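Local coordinates for DNA-3-methyladenine glycosidase II, putative (Deinococcus radiodurans, PDB 2YG9), which belongs to the HhH-GPD superfamily of base excision DNA repair proteins and has a fold of helices and loops without strands, at residues 161-165 against 208-212. Sequence-based numbering, arbitrary orientation.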
loop_
_atom_site.group_PDB
_atom_site.type_symbol
_atom_site.label_atom_id
_atom_site.label_comp_id
_atom_site.label_asym_id
_atom_site.label_seq_id
_atom_site.Cartn_x
_atom_site.Cartn_y
_atom_site.Cartn_z
ATOM N N MET A 161 -2.805 -0.725 -1.293
ATOM C CA MET A 161 -1.610 -0.846 -0.483
ATOM C C MET A 161 -0.592 0.237 -0.896
ATOM O O MET A 161 0.170 0.756 -0.081
ATOM C CB MET A 161 -0.985 -2.231 -0.683
ATOM C CG MET A 161 -1.699 -3.413 -0.019
ATOM S SD MET A 161 -2.115 -3.136 1.703
ATOM C CE MET A 161 -3.797 -2.599 1.607
ATOM N N PHE A 162 -0.539 0.503 -2.185
ATOM C CA PHE A 162 0.339 1.548 -2.738
ATOM C C PHE A 162 -0.035 2.972 -2.247
ATOM O O PHE A 162 0.805 3.780 -1.821
ATOM C CB PHE A 162 0.332 1.436 -4.270
ATOM C CG PHE A 162 1.147 2.495 -4.977
ATOM C CD1 PHE A 162 2.524 2.434 -4.984
ATOM C CD2 PHE A 162 0.528 3.554 -5.591
ATOM C CE1 PHE A 162 3.278 3.441 -5.617
ATOM C CE2 PHE A 162 1.265 4.536 -6.242
ATOM C CZ PHE A 162 2.621 4.461 -6.280
ATOM N N LEU A 163 -1.309 3.275 -2.296
ATOM C CA LEU A 163 -1.814 4.510 -1.707
ATOM C C LEU A 163 -1.458 4.630 -0.234
ATOM O O LEU A 163 -0.963 5.695 0.205
ATOM C CB LEU A 163 -3.349 4.584 -1.865
ATOM C CG LEU A 163 -3.925 5.290 -3.093
ATOM C CD1 LEU A 163 -3.391 4.721 -4.367
ATOM C CD2 LEU A 163 -5.444 5.168 -3.032
ATOM N N LEU A 164 -1.688 3.552 0.528
ATOM C CA LEU A 164 -1.482 3.587 1.966
ATOM C C LEU A 164 -0.003 3.664 2.331
ATOM O O LEU A 164 0.420 4.564 3.075
ATOM C CB LEU A 164 -2.178 2.407 2.638
ATOM C CG LEU A 164 -2.373 2.358 4.166
ATOM C CD1 LEU A 164 -3.449 1.274 4.424
ATOM C CD2 LEU A 164 -1.077 2.045 4.965
ATOM N N PHE A 165 0.794 2.745 1.788
ATOM C CA PHE A 165 2.172 2.657 2.159
ATOM C C PHE A 165 3.119 3.526 1.339
ATOM O O PHE A 165 4.083 4.025 1.917
ATOM C CB PHE A 165 2.674 1.226 2.174
ATOM C CG PHE A 165 2.090 0.398 3.258
ATOM C CD1 PHE A 165 2.540 0.530 4.571
ATOM C CD2 PHE A 165 1.085 -0.500 2.992
ATOM C CE1 PHE A 165 2.006 -0.265 5.588
ATOM C CE2 PHE A 165 0.562 -1.292 3.999
ATOM C CZ PHE A 165 1.005 -1.155 5.290
ATOM N N SER A 208 -6.229 0.628 9.810
ATOM C CA SER A 208 -5.754 -0.561 9.092
ATOM C C SER A 208 -4.379 -1.032 9.633
ATOM O O SER A 208 -4.187 -2.206 9.936
ATOM C CB SER A 208 -5.678 -0.263 7.598
ATOM O OG SER A 208 -6.954 -0.165 7.011
ATOM N N ARG A 209 -3.434 -0.105 9.768
ATOM C CA ARG A 209 -2.114 -0.439 10.287
ATOM C C ARG A 209 -2.162 -0.992 11.720
ATOM O O ARG A 209 -1.399 -1.927 12.066
ATOM C CB ARG A 209 -1.188 0.775 10.179
ATOM C CG ARG A 209 -0.854 1.128 8.721
ATOM C CD ARG A 209 0.014 2.385 8.657
ATOM N NE ARG A 209 1.305 2.167 9.329
ATOM C CZ ARG A 209 2.092 3.119 9.850
ATOM N NH1 ARG A 209 1.725 4.389 9.869
ATOM N NH2 ARG A 209 3.232 2.774 10.420
ATOM N N TYR A 210 -3.072 -0.467 12.532
ATOM C CA TYR A 210 -3.280 -1.024 13.874
ATOM C C TYR A 210 -3.916 -2.400 13.858
ATOM O O TYR A 210 -3.582 -3.232 14.685
ATOM C CB TYR A 210 -4.054 -0.045 14.790
ATOM C CG TYR A 210 -3.153 0.949 15.495
ATOM C CD1 TYR A 210 -2.250 0.529 16.487
ATOM C CD2 TYR A 210 -3.152 2.277 15.139
ATOM C CE1 TYR A 210 -1.385 1.439 17.118
ATOM C CE2 TYR A 210 -2.290 3.189 15.762
ATOM C CZ TYR A 210 -1.412 2.764 16.754
ATOM O OH TYR A 210 -0.581 3.714 17.343
ATOM N N LEU A 211 -4.841 -2.670 12.935
ATOM C CA LEU A 211 -5.326 -4.047 12.777
ATOM C C LEU A 211 -4.216 -5.049 12.415
ATOM O O LEU A 211 -4.151 -6.180 12.967
ATOM C CB LEU A 211 -6.472 -4.120 11.761
ATOM C CG LEU A 211 -7.837 -3.534 12.168
ATOM C CD1 LEU A 211 -8.807 -3.705 11.013
ATOM C CD2 LEU A 211 -8.353 -4.179 13.456
ATOM N N TRP A 212 -3.339 -4.667 11.490
ATOM C CA TRP A 212 -2.225 -5.543 11.134
ATOM C C TRP A 212 -1.266 -5.669 12.328
ATOM O O TRP A 212 -0.681 -6.749 12.582
ATOM C CB TRP A 212 -1.461 -5.008 9.907
ATOM C CG TRP A 212 -2.194 -5.151 8.583
ATOM C CD1 TRP A 212 -2.821 -6.256 8.117
ATOM C CD2 TRP A 212 -2.352 -4.143 7.571
ATOM N NE1 TRP A 212 -3.344 -6.018 6.866
ATOM C CE2 TRP A 212 -3.074 -4.727 6.509
ATOM C CE3 TRP A 212 -1.914 -2.819 7.440
ATOM C CZ2 TRP A 212 -3.401 -4.021 5.339
ATOM C CZ3 TRP A 212 -2.253 -2.117 6.272
ATOM C CH2 TRP A 212 -2.994 -2.723 5.257
#
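Two helices of the HhH-GPD fold, 156-166 and 204-219, meet here through W212, whose six-membered ring reaches M161, L164 and F165. The axes of segments 161-165 and 208-212 pass 13.0 Å apart at an angle of 97°, so long side chains rather than backbones bridge the gap. M161 approaches with its thioether end: the bend at chi2 brings SD to 3.7 Å from CH2 of W212 in an oblique Met-aromatic contact, and the turn at chi3 swings CE to the same ring atom. The sulfur also lies at the edge of the F165 ring, in its plane. The F165 and W212 rings are inclined by 29° and offset, with centroids 5.6 Å apart, so little of one lies over the other; CZ of F165 nevertheless comes within 3.5 Å of CZ3 of W212. L164 touches both rings. Its CG is anti to the backbone N (chi1 -167°), which directs the branch at segment 208-212, where the two methyls take different partners. CD1 meets the tryptophan edge near the ring plane, 4.0 Å from CZ3 of W212, whereas CD2 sits over the centre of one F165 face and touches CD of R209 at 3.9 Å. Polar ends are satisfied elsewhere: NE1 of W212 is hydrogen-bonded to OD1 of D177, which should help fix the indole's rotation, and NH2 of R209 to O of P53. With no hydrogen bond between the two segments, the contact is apolar and aromatic packing between crossed helices of a helical HhH-GPD protein.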